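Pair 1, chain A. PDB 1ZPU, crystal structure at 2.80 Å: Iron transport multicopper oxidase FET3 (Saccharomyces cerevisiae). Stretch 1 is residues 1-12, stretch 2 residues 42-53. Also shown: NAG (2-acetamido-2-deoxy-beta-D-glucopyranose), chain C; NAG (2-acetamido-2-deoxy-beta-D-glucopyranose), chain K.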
# COMPACT_ATOMS: atom_id res chain seq x y z
N GLU A 1 -22.58 -10.95 -10.14
CA GLU A 1 -23.32 -9.67 -9.99
C GLU A 1 -22.41 -8.50 -10.34
O GLU A 1 -21.24 -8.48 -9.98
CB GLU A 1 -23.83 -9.51 -8.55
CG GLU A 1 -24.83 -8.35 -8.36
CD GLU A 1 -25.11 -8.02 -6.89
OE1 GLU A 1 -24.20 -8.17 -6.04
OE2 GLU A 1 -26.25 -7.60 -6.58
N THR A 2 -22.97 -7.51 -11.04
CA THR A 2 -22.21 -6.34 -11.43
C THR A 2 -22.59 -5.12 -10.61
O THR A 2 -23.76 -4.73 -10.54
CB THR A 2 -22.39 -6.04 -12.92
OG1 THR A 2 -22.07 -7.21 -13.67
CG2 THR A 2 -21.47 -4.91 -13.35
N HIS A 3 -21.58 -4.52 -9.99
CA HIS A 3 -21.73 -3.27 -9.26
C HIS A 3 -21.11 -2.15 -10.06
O HIS A 3 -19.91 -2.15 -10.32
CB HIS A 3 -21.04 -3.34 -7.90
CG HIS A 3 -21.39 -4.55 -7.09
ND1 HIS A 3 -22.36 -4.53 -6.12
CD2 HIS A 3 -20.90 -5.81 -7.11
CE1 HIS A 3 -22.45 -5.73 -5.56
NE2 HIS A 3 -21.57 -6.52 -6.15
N THR A 4 -21.94 -1.18 -10.44
CA THR A 4 -21.48 -0.04 -11.23
C THR A 4 -21.54 1.22 -10.40
O THR A 4 -22.56 1.53 -9.79
CB THR A 4 -22.31 0.10 -12.50
OG1 THR A 4 -22.16 -1.10 -13.25
CG2 THR A 4 -21.84 1.29 -13.34
N PHE A 5 -20.42 1.94 -10.36
CA PHE A 5 -20.31 3.20 -9.63
C PHE A 5 -19.98 4.35 -10.57
O PHE A 5 -19.20 4.20 -11.50
CB PHE A 5 -19.20 3.11 -8.58
CG PHE A 5 -19.46 2.11 -7.51
CD1 PHE A 5 -19.02 0.79 -7.65
CD2 PHE A 5 -20.15 2.46 -6.36
CE1 PHE A 5 -19.28 -0.16 -6.64
CE2 PHE A 5 -20.40 1.52 -5.35
CZ PHE A 5 -19.97 0.21 -5.50
N ASN A 6 -20.57 5.50 -10.30
CA ASN A 6 -20.15 6.70 -10.98
C ASN A 6 -19.60 7.73 -10.00
O ASN A 6 -20.35 8.40 -9.29
CB ASN A 6 -21.25 7.30 -11.83
CG ASN A 6 -20.84 8.61 -12.45
OD1 ASN A 6 -19.67 8.80 -12.81
ND2 ASN A 6 -21.77 9.54 -12.52
N TRP A 7 -18.27 7.85 -9.96
CA TRP A 7 -17.60 8.73 -9.02
C TRP A 7 -16.80 9.84 -9.67
O TRP A 7 -16.03 9.59 -10.59
CB TRP A 7 -16.63 7.96 -8.15
CG TRP A 7 -17.23 6.93 -7.30
CD1 TRP A 7 -18.52 6.83 -6.91
CD2 TRP A 7 -16.54 5.84 -6.69
NE1 TRP A 7 -18.69 5.74 -6.11
CE2 TRP A 7 -17.48 5.11 -5.96
CE3 TRP A 7 -15.21 5.42 -6.70
CZ2 TRP A 7 -17.14 3.96 -5.24
CZ3 TRP A 7 -14.86 4.27 -5.98
CH2 TRP A 7 -15.83 3.57 -5.26
N THR A 8 -16.99 11.04 -9.15
CA THR A 8 -16.29 12.23 -9.64
C THR A 8 -15.49 12.88 -8.51
O THR A 8 -16.03 13.22 -7.45
CB THR A 8 -17.27 13.26 -10.22
OG1 THR A 8 -18.01 12.65 -11.28
CG2 THR A 8 -16.52 14.47 -10.73
N THR A 9 -14.19 13.06 -8.76
CA THR A 9 -13.29 13.72 -7.83
C THR A 9 -13.61 15.20 -7.74
O THR A 9 -14.06 15.82 -8.71
CB THR A 9 -11.82 13.61 -8.24
OG1 THR A 9 -11.65 14.14 -9.55
CG2 THR A 9 -11.33 12.17 -8.20
N GLY A 10 -13.36 15.77 -6.56
CA GLY A 10 -13.55 17.19 -6.33
C GLY A 10 -12.87 17.65 -5.07
O GLY A 10 -12.31 16.85 -4.33
N TRP A 11 -12.92 18.95 -4.82
CA TRP A 11 -12.36 19.54 -3.61
C TRP A 11 -13.44 20.23 -2.80
O TRP A 11 -14.25 20.98 -3.34
CB TRP A 11 -11.27 20.55 -3.95
CG TRP A 11 -10.00 19.96 -4.46
CD1 TRP A 11 -9.60 19.88 -5.76
CD2 TRP A 11 -8.96 19.35 -3.69
NE1 TRP A 11 -8.38 19.27 -5.85
CE2 TRP A 11 -7.95 18.93 -4.59
CE3 TRP A 11 -8.77 19.13 -2.31
CZ2 TRP A 11 -6.77 18.29 -4.17
CZ3 TRP A 11 -7.59 18.49 -1.89
CH2 TRP A 11 -6.61 18.08 -2.83
N ASP A 12 -13.46 19.97 -1.50
CA ASP A 12 -14.35 20.66 -0.58
C ASP A 12 -13.69 20.76 0.78
O ASP A 12 -12.83 19.94 1.12
CB ASP A 12 -15.67 19.92 -0.45
CG ASP A 12 -16.67 20.36 -1.52
OD1 ASP A 12 -17.38 21.37 -1.26
OD2 ASP A 12 -16.72 19.71 -2.60
N ASP A 42 -17.73 -11.43 -8.18
CA ASP A 42 -18.52 -10.31 -8.72
C ASP A 42 -17.72 -9.42 -9.67
O ASP A 42 -16.48 -9.42 -9.65
CB ASP A 42 -19.13 -9.47 -7.59
CG ASP A 42 -20.38 -10.11 -6.99
OD1 ASP A 42 -20.83 -11.16 -7.49
OD2 ASP A 42 -20.93 -9.55 -6.01
N ARG A 43 -18.43 -8.68 -10.51
CA ARG A 43 -17.81 -7.71 -11.40
C ARG A 43 -17.97 -6.31 -10.80
O ARG A 43 -19.05 -5.94 -10.35
CB ARG A 43 -18.43 -7.77 -12.80
CG ARG A 43 -17.80 -6.80 -13.79
CD ARG A 43 -18.28 -7.02 -15.22
NE ARG A 43 -17.86 -8.30 -15.77
CZ ARG A 43 -16.65 -8.57 -16.24
NH1 ARG A 43 -15.70 -7.64 -16.24
NH2 ARG A 43 -16.38 -9.78 -16.73
N VAL A 44 -16.89 -5.55 -10.79
CA VAL A 44 -16.92 -4.16 -10.32
C VAL A 44 -16.60 -3.24 -11.49
O VAL A 44 -15.55 -3.38 -12.13
CB VAL A 44 -15.92 -3.89 -9.14
CG1 VAL A 44 -16.02 -2.45 -8.67
CG2 VAL A 44 -16.19 -4.83 -7.97
N GLN A 45 -17.50 -2.31 -11.75
CA GLN A 45 -17.33 -1.32 -12.82
C GLN A 45 -17.40 0.11 -12.28
O GLN A 45 -18.48 0.63 -12.02
CB GLN A 45 -18.37 -1.53 -13.91
CG GLN A 45 -18.37 -2.93 -14.51
CD GLN A 45 -19.46 -3.11 -15.56
OE1 GLN A 45 -20.50 -2.47 -15.51
NE2 GLN A 45 -19.22 -4.00 -16.51
N ILE A 46 -16.24 0.74 -12.11
CA ILE A 46 -16.18 2.11 -11.62
C ILE A 46 -15.84 3.10 -12.74
O ILE A 46 -14.80 3.00 -13.38
CB ILE A 46 -15.17 2.26 -10.45
CG1 ILE A 46 -15.45 1.20 -9.39
CG2 ILE A 46 -15.27 3.65 -9.83
CD1 ILE A 46 -14.38 1.03 -8.42
N TYR A 47 -16.76 4.04 -12.97
CA TYR A 47 -16.50 5.16 -13.85
C TYR A 47 -15.91 6.27 -13.00
O TYR A 47 -16.63 6.96 -12.29
CB TYR A 47 -17.80 5.68 -14.47
CG TYR A 47 -18.36 4.76 -15.51
CD1 TYR A 47 -19.36 3.84 -15.20
CD2 TYR A 47 -17.90 4.80 -16.83
CE1 TYR A 47 -19.88 2.98 -16.17
CE2 TYR A 47 -18.41 3.96 -17.79
CZ TYR A 47 -19.41 3.05 -17.46
OH TYR A 47 -19.92 2.20 -18.42
N LEU A 48 -14.59 6.44 -13.07
CA LEU A 48 -13.94 7.53 -12.35
C LEU A 48 -13.80 8.73 -13.27
O LEU A 48 -13.27 8.62 -14.38
CB LEU A 48 -12.57 7.12 -11.81
CG LEU A 48 -12.08 7.68 -10.47
CD1 LEU A 48 -10.58 7.48 -10.37
CD2 LEU A 48 -12.42 9.12 -10.22
N THR A 49 -14.29 9.88 -12.82
CA THR A 49 -14.16 11.11 -13.57
C THR A 49 -13.31 12.09 -12.80
O THR A 49 -13.59 12.42 -11.66
CB THR A 49 -15.52 11.75 -13.86
OG1 THR A 49 -16.36 10.79 -14.51
CG2 THR A 49 -15.36 12.97 -14.77
N ASN A 50 -12.26 12.57 -13.45
CA ASN A 50 -11.42 13.61 -12.89
C ASN A 50 -12.11 14.97 -12.99
O ASN A 50 -12.17 15.58 -14.06
CB ASN A 50 -10.08 13.66 -13.62
CG ASN A 50 -9.07 14.56 -12.94
OD1 ASN A 50 -9.41 15.26 -11.98
ND2 ASN A 50 -7.83 14.53 -13.40
N GLY A 51 -12.64 15.44 -11.86
CA GLY A 51 -13.29 16.75 -11.80
C GLY A 51 -12.44 17.80 -11.12
O GLY A 51 -12.91 18.89 -10.81
N MET A 52 -11.17 17.46 -10.89
CA MET A 52 -10.20 18.38 -10.29
C MET A 52 -9.61 19.26 -11.38
O MET A 52 -9.44 18.81 -12.51
CB MET A 52 -9.10 17.63 -9.55
CG MET A 52 -9.49 17.20 -8.18
SD MET A 52 -8.51 15.79 -7.59
CE MET A 52 -8.37 14.81 -9.10
N ASN A 53 -9.29 20.50 -11.03
CA ASN A 53 -9.01 21.52 -12.05
C ASN A 53 -7.64 21.43 -12.73
O ASN A 53 -7.45 21.94 -13.84
CB ASN A 53 -9.16 22.91 -11.43
CG ASN A 53 -9.59 23.94 -12.44
OD1 ASN A 53 -10.67 23.82 -13.02
ND2 ASN A 53 -8.75 24.95 -12.67
C1 NAG C . -22.25 9.79 -13.86
C2 NAG C . -22.21 9.44 -15.35
C3 NAG C . -22.34 10.64 -16.33
C4 NAG C . -23.12 11.83 -15.77
C5 NAG C . -22.75 12.00 -14.30
C6 NAG C . -23.39 13.21 -13.62
C7 NAG C . -20.88 7.83 -16.67
C8 NAG C . -19.61 7.91 -17.47
N2 NAG C . -20.99 8.69 -15.64
O3 NAG C . -22.94 10.21 -17.55
O4 NAG C . -22.81 13.01 -16.47
O5 NAG C . -23.19 10.81 -13.68
O6 NAG C . -22.49 13.70 -12.65
O7 NAG C . -21.75 7.00 -16.94
C1 NAG K . -16.79 -4.60 -18.71
C2 NAG K . -17.28 -4.21 -20.10
C3 NAG K . -18.12 -5.34 -20.67
C4 NAG K . -17.27 -6.61 -20.70
C5 NAG K . -16.48 -6.85 -19.42
C6 NAG K . -15.37 -7.88 -19.66
C7 NAG K . -19.09 -2.47 -19.79
C8 NAG K . -20.36 -3.05 -20.38
N2 NAG K . -17.92 -2.89 -20.24
O3 NAG K . -18.50 -5.03 -22.00
O4 NAG K . -18.12 -7.71 -20.97
O5 NAG K . -15.88 -5.67 -18.91
O6 NAG K . -14.81 -7.69 -20.95
O7 NAG K . -19.16 -1.60 -18.93

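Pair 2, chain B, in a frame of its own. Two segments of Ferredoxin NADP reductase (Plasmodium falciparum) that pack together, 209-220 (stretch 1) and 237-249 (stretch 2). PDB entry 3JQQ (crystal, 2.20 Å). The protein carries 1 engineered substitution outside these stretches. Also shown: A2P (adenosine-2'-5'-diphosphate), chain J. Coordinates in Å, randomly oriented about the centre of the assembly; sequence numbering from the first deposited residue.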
# COMPACT_ATOMS: atom_id res chain seq x y z
N GLY B 209 1.64 21.38 26.40
CA GLY B 209 1.07 20.05 26.57
C GLY B 209 2.13 18.98 26.38
O GLY B 209 3.30 19.30 26.14
N TYR B 210 1.74 17.71 26.49
CA TYR B 210 2.70 16.62 26.31
C TYR B 210 2.38 15.79 25.07
O TYR B 210 1.24 15.34 24.89
CB TYR B 210 2.76 15.73 27.55
CG TYR B 210 4.05 14.94 27.66
CD1 TYR B 210 5.28 15.59 27.68
CD2 TYR B 210 4.04 13.56 27.74
CE1 TYR B 210 6.46 14.88 27.77
CE2 TYR B 210 5.22 12.83 27.84
CZ TYR B 210 6.43 13.51 27.85
OH TYR B 210 7.61 12.80 27.95
N ILE B 211 3.39 15.57 24.24
CA ILE B 211 3.23 14.81 23.00
C ILE B 211 4.08 13.55 23.02
O ILE B 211 5.28 13.60 23.28
CB ILE B 211 3.60 15.67 21.78
CG1 ILE B 211 2.71 16.91 21.71
CG2 ILE B 211 3.50 14.84 20.50
CD1 ILE B 211 3.22 17.98 20.76
N THR B 212 3.45 12.41 22.75
CA THR B 212 4.16 11.14 22.67
C THR B 212 4.11 10.62 21.24
O THR B 212 3.03 10.43 20.68
CB THR B 212 3.57 10.09 23.61
OG1 THR B 212 3.36 10.67 24.91
CG2 THR B 212 4.51 8.90 23.74
N ILE B 213 5.28 10.39 20.66
CA ILE B 213 5.36 9.98 19.26
C ILE B 213 5.87 8.56 19.12
O ILE B 213 6.92 8.21 19.65
CB ILE B 213 6.24 10.94 18.45
CG1 ILE B 213 5.81 12.39 18.70
CG2 ILE B 213 6.19 10.60 16.97
CD1 ILE B 213 6.34 13.37 17.68
N TYR B 214 5.11 7.74 18.40
CA TYR B 214 5.53 6.39 18.07
C TYR B 214 5.73 6.32 16.56
O TYR B 214 4.78 6.46 15.79
CB TYR B 214 4.47 5.38 18.51
CG TYR B 214 4.19 5.39 20.00
CD1 TYR B 214 3.06 6.01 20.51
CD2 TYR B 214 5.06 4.78 20.89
CE1 TYR B 214 2.80 6.02 21.87
CE2 TYR B 214 4.81 4.78 22.25
CZ TYR B 214 3.68 5.41 22.73
OH TYR B 214 3.42 5.41 24.08
N TYR B 215 6.97 6.10 16.14
CA TYR B 215 7.32 6.26 14.74
C TYR B 215 8.08 5.04 14.23
O TYR B 215 9.18 4.74 14.68
CB TYR B 215 8.14 7.54 14.56
CG TYR B 215 8.45 7.93 13.13
CD1 TYR B 215 7.65 7.51 12.07
CD2 TYR B 215 9.52 8.76 12.84
CE1 TYR B 215 7.93 7.88 10.77
CE2 TYR B 215 9.81 9.14 11.54
CZ TYR B 215 9.01 8.70 10.51
OH TYR B 215 9.29 9.07 9.22
N GLY B 216 7.46 4.33 13.29
CA GLY B 216 8.05 3.13 12.71
C GLY B 216 8.67 3.40 11.35
O GLY B 216 8.01 3.90 10.44
N VAL B 217 9.95 3.09 11.24
CA VAL B 217 10.69 3.22 9.99
C VAL B 217 11.66 2.05 9.89
O VAL B 217 11.80 1.28 10.83
CB VAL B 217 11.44 4.56 9.91
CG1 VAL B 217 10.47 5.72 9.76
CG2 VAL B 217 12.33 4.75 11.13
N TYR B 218 12.33 1.92 8.75
CA TYR B 218 13.24 0.80 8.53
C TYR B 218 14.47 0.84 9.44
O TYR B 218 14.78 -0.15 10.12
CB TYR B 218 13.68 0.72 7.06
CG TYR B 218 14.63 -0.42 6.78
CD1 TYR B 218 14.18 -1.73 6.73
CD2 TYR B 218 15.98 -0.18 6.56
CE1 TYR B 218 15.04 -2.78 6.48
CE2 TYR B 218 16.85 -1.23 6.31
CZ TYR B 218 16.38 -2.52 6.27
OH TYR B 218 17.24 -3.56 6.01
N ASN B 219 15.17 1.97 9.45
CA ASN B 219 16.33 2.18 10.31
C ASN B 219 16.50 3.66 10.62
O ASN B 219 15.68 4.48 10.22
CB ASN B 219 17.59 1.60 9.67
CG ASN B 219 17.91 2.24 8.33
OD1 ASN B 219 17.34 3.26 7.97
ND2 ASN B 219 18.83 1.63 7.58
N GLU B 220 17.57 4.01 11.34
CA GLU B 220 17.82 5.40 11.73
C GLU B 220 17.90 6.35 10.53
O GLU B 220 17.41 7.48 10.59
CB GLU B 220 19.11 5.51 12.54
CG GLU B 220 19.11 4.74 13.86
CD GLU B 220 19.54 3.29 13.70
OE1 GLU B 220 19.48 2.77 12.56
OE2 GLU B 220 19.94 2.67 14.71
N PRO B 237 12.31 19.30 25.71
CA PRO B 237 12.52 17.95 26.22
C PRO B 237 11.44 17.49 27.20
O PRO B 237 11.25 16.29 27.39
CB PRO B 237 13.87 18.05 26.94
CG PRO B 237 13.96 19.48 27.33
CD PRO B 237 13.31 20.24 26.22
N ASN B 238 10.74 18.45 27.82
CA ASN B 238 9.70 18.12 28.78
C ASN B 238 8.31 18.13 28.16
O ASN B 238 7.31 17.88 28.83
CB ASN B 238 9.75 19.09 29.97
CG ASN B 238 11.00 18.90 30.82
OD1 ASN B 238 11.85 19.79 30.90
ND2 ASN B 238 11.12 17.74 31.46
N ASN B 239 8.25 18.40 26.86
CA ASN B 239 6.98 18.46 26.14
C ASN B 239 6.87 17.44 25.01
O ASN B 239 5.86 17.38 24.32
CB ASN B 239 6.75 19.87 25.59
CG ASN B 239 6.73 20.93 26.67
OD1 ASN B 239 7.58 21.81 26.72
ND2 ASN B 239 5.75 20.84 27.56
N ILE B 240 7.91 16.63 24.83
CA ILE B 240 7.91 15.62 23.76
C ILE B 240 8.75 14.38 24.08
O ILE B 240 9.83 14.48 24.66
CB ILE B 240 8.38 16.22 22.42
CG1 ILE B 240 7.85 15.39 21.24
CG2 ILE B 240 9.89 16.34 22.38
CD1 ILE B 240 7.95 16.09 19.90
N ASN B 241 8.24 13.22 23.68
CA ASN B 241 8.94 11.95 23.85
C ASN B 241 8.74 11.09 22.60
O ASN B 241 7.62 10.73 22.26
CB ASN B 241 8.41 11.22 25.09
CG ASN B 241 9.24 10.00 25.44
OD1 ASN B 241 10.44 9.95 25.19
ND2 ASN B 241 8.59 9.00 26.03
N ILE B 242 9.84 10.76 21.93
CA ILE B 242 9.77 10.02 20.67
C ILE B 242 10.26 8.59 20.80
O ILE B 242 11.40 8.35 21.21
CB ILE B 242 10.61 10.70 19.57
CG1 ILE B 242 10.16 12.15 19.36
CG2 ILE B 242 10.53 9.91 18.27
CD1 ILE B 242 11.12 12.96 18.50
N HIS B 243 9.41 7.64 20.44
CA HIS B 243 9.79 6.23 20.42
C HIS B 243 9.92 5.73 18.98
O HIS B 243 8.95 5.73 18.22
CB HIS B 243 8.78 5.38 21.19
CG HIS B 243 8.65 5.76 22.64
ND1 HIS B 243 9.67 5.60 23.55
CD2 HIS B 243 7.60 6.28 23.33
CE1 HIS B 243 9.27 6.01 24.74
NE2 HIS B 243 8.02 6.43 24.63
N TYR B 244 11.13 5.31 18.61
CA TYR B 244 11.39 4.81 17.26
C TYR B 244 11.35 3.29 17.20
O TYR B 244 11.96 2.61 18.03
CB TYR B 244 12.77 5.28 16.77
CG TYR B 244 12.89 6.77 16.55
CD1 TYR B 244 13.73 7.54 17.34
CD2 TYR B 244 12.18 7.41 15.54
CE1 TYR B 244 13.85 8.91 17.14
CE2 TYR B 244 12.29 8.77 15.33
CZ TYR B 244 13.13 9.51 16.14
OH TYR B 244 13.24 10.87 15.93
N VAL B 245 10.64 2.75 16.22
CA VAL B 245 10.57 1.31 16.03
C VAL B 245 11.14 0.95 14.66
O VAL B 245 10.50 1.19 13.63
CB VAL B 245 9.12 0.80 16.12
CG1 VAL B 245 9.10 -0.72 16.14
CG2 VAL B 245 8.44 1.36 17.36
N PHE B 246 12.34 0.37 14.66
CA PHE B 246 13.03 0.07 13.41
C PHE B 246 12.74 -1.35 12.93
O PHE B 246 12.94 -2.32 13.67
CB PHE B 246 14.54 0.30 13.56
CG PHE B 246 14.90 1.69 14.02
CD1 PHE B 246 14.50 2.81 13.30
CD2 PHE B 246 15.65 1.88 15.17
CE1 PHE B 246 14.83 4.08 13.72
CE2 PHE B 246 15.98 3.16 15.60
CZ PHE B 246 15.57 4.26 14.88
N SER B 247 12.29 -1.48 11.69
CA SER B 247 11.92 -2.79 11.17
C SER B 247 13.12 -3.66 10.78
O SER B 247 12.98 -4.87 10.64
CB SER B 247 10.92 -2.67 10.01
OG SER B 247 11.43 -1.89 8.94
N TYR B 248 14.29 -3.05 10.60
CA TYR B 248 15.48 -3.83 10.25
C TYR B 248 15.86 -4.79 11.38
O TYR B 248 16.32 -5.90 11.13
CB TYR B 248 16.66 -2.92 9.88
CG TYR B 248 17.57 -2.58 11.03
CD1 TYR B 248 18.65 -3.39 11.36
CD2 TYR B 248 17.35 -1.44 11.80
CE1 TYR B 248 19.48 -3.08 12.41
CE2 TYR B 248 18.18 -1.12 12.85
CZ TYR B 248 19.24 -1.94 13.16
OH TYR B 248 20.07 -1.62 14.21
N LYS B 249 15.67 -4.35 12.62
CA LYS B 249 15.90 -5.20 13.78
C LYS B 249 14.99 -6.42 13.75
O LYS B 249 15.28 -7.41 13.08
CB LYS B 249 15.68 -4.42 15.07
CG LYS B 249 16.84 -3.53 15.47
CD LYS B 249 16.46 -2.60 16.61
CE LYS B 249 17.61 -1.67 16.96
NZ LYS B 249 17.17 -0.54 17.84
P1 A2P J . 9.18 -3.17 6.60
O1P A2P J . 8.87 -4.53 7.16
O2P A2P J . 8.40 -2.83 5.35
O3P A2P J . 10.65 -2.84 6.53
P2 A2P J . 7.15 2.23 4.12
O4P A2P J . 6.37 3.50 4.38
O5P A2P J . 6.44 1.23 3.24
O6P A2P J . 8.60 2.46 3.78
O5' A2P J . 7.20 1.50 5.56
C5' A2P J . 7.37 2.28 6.75
C4' A2P J . 7.63 1.35 7.92
O4' A2P J . 6.43 0.65 8.27
C3' A2P J . 8.67 0.29 7.57
O3' A2P J . 9.55 0.13 8.69
C2' A2P J . 7.88 -0.98 7.38
O2' A2P J . 8.62 -2.15 7.72
C1' A2P J . 6.77 -0.74 8.39
N9 A2P J . 5.64 -1.68 8.22
C8 A2P J . 5.48 -2.58 7.23
N7 A2P J . 4.34 -3.30 7.40
C5 A2P J . 3.76 -2.87 8.54
C6 A2P J . 2.54 -3.20 9.31
N6 A2P J . 1.68 -4.16 8.90
N1 A2P J . 2.31 -2.51 10.45
C2 A2P J . 3.14 -1.55 10.88
N3 A2P J . 4.27 -1.20 10.23
C4 A2P J . 4.62 -1.81 9.08

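Parallel β-strands fix where side chains emerge but leave open what those side chains are, and two examples illustrate the point. In pair 1, from the multicopper oxidase FET3, and pair 2, from a ferredoxin NADP reductase, two neighbouring strands run parallel, at 11° and 21° respectively, with axes 4.7 Å apart at their closest. Fourteen central residues superpose with an RMSD of 0.6 Å.

The same backbone ladder runs through both pairs. In each pair one strand offers alternate residues that both donate and accept. Phe A5 N bonds to Gln A45 O (2.9 Å) and Tyr A47 N to Phe A5 O (2.9 Å); at the matching position, Ile B213 N bonds to Asn B241 O (2.9 Å) and His B243 N to Ile B213 O (2.7 Å). The ladder uses main-chain atoms, so different side chains can be carried on the same frame.

One face carries Phe A5, Trp A7, Val A44, Ile A46 and Leu A48. On this face Phe A5 and Trp A7 lie against Val A44, Ile A46 and Leu A48: Phe A5 CD1 approaches Ile A46 CG1 at 4.0 Å, and Trp A7 CE3 reaches Ile A46 CG2 at 3.6 Å. In pair 2 the equivalents are Ile B213, Tyr B215, Ile B240, Ile B242 and Tyr B244. Ile B213 CD1 packs on Ile B240 CD1 at 3.9 Å, while the aromatic contact shifts to a tyrosine pair that meets edge to edge, Tyr B215 CD2 lying 3.7 Å from Tyr B244 CE2. The matched Ile A46 and Ile B242 have side-chain centres only 0.6 Å apart.

The other face is more polar. Thr A4 and Thr B212 coincide almost exactly, and each sets its methyl at the edge of a ring on the partner strand: Thr A4 CG2 lies 3.8 Å from Tyr A47 CE1, and Thr B212 CG2 4.1 Å from His B243 CD2. Thr A4 OG1 also makes a weak hydrogen bond to Gln A45 OE1 (3.1 Å). At the next position Asn A6 is glycosylated: Asn A6 ND2 is covalently bonded to C1 of NAG (chain C) (1.4 Å), and that sugar lies over one face of the Tyr A47 ring. The counterparts, Tyr B214 and His B243, instead place two rings near parallel but slid apart, with centroids 5.3 Å from each other.

Past the last bridge of pair 1, the next step of the ladder differs. Gly A51 N donates to the side-chain Thr A9 OG1 (2.8 Å), while at the matched positions Ser B247 N donates to the main-chain Val B217 O (2.9 Å). One backbone frame thus accommodates several chemistries.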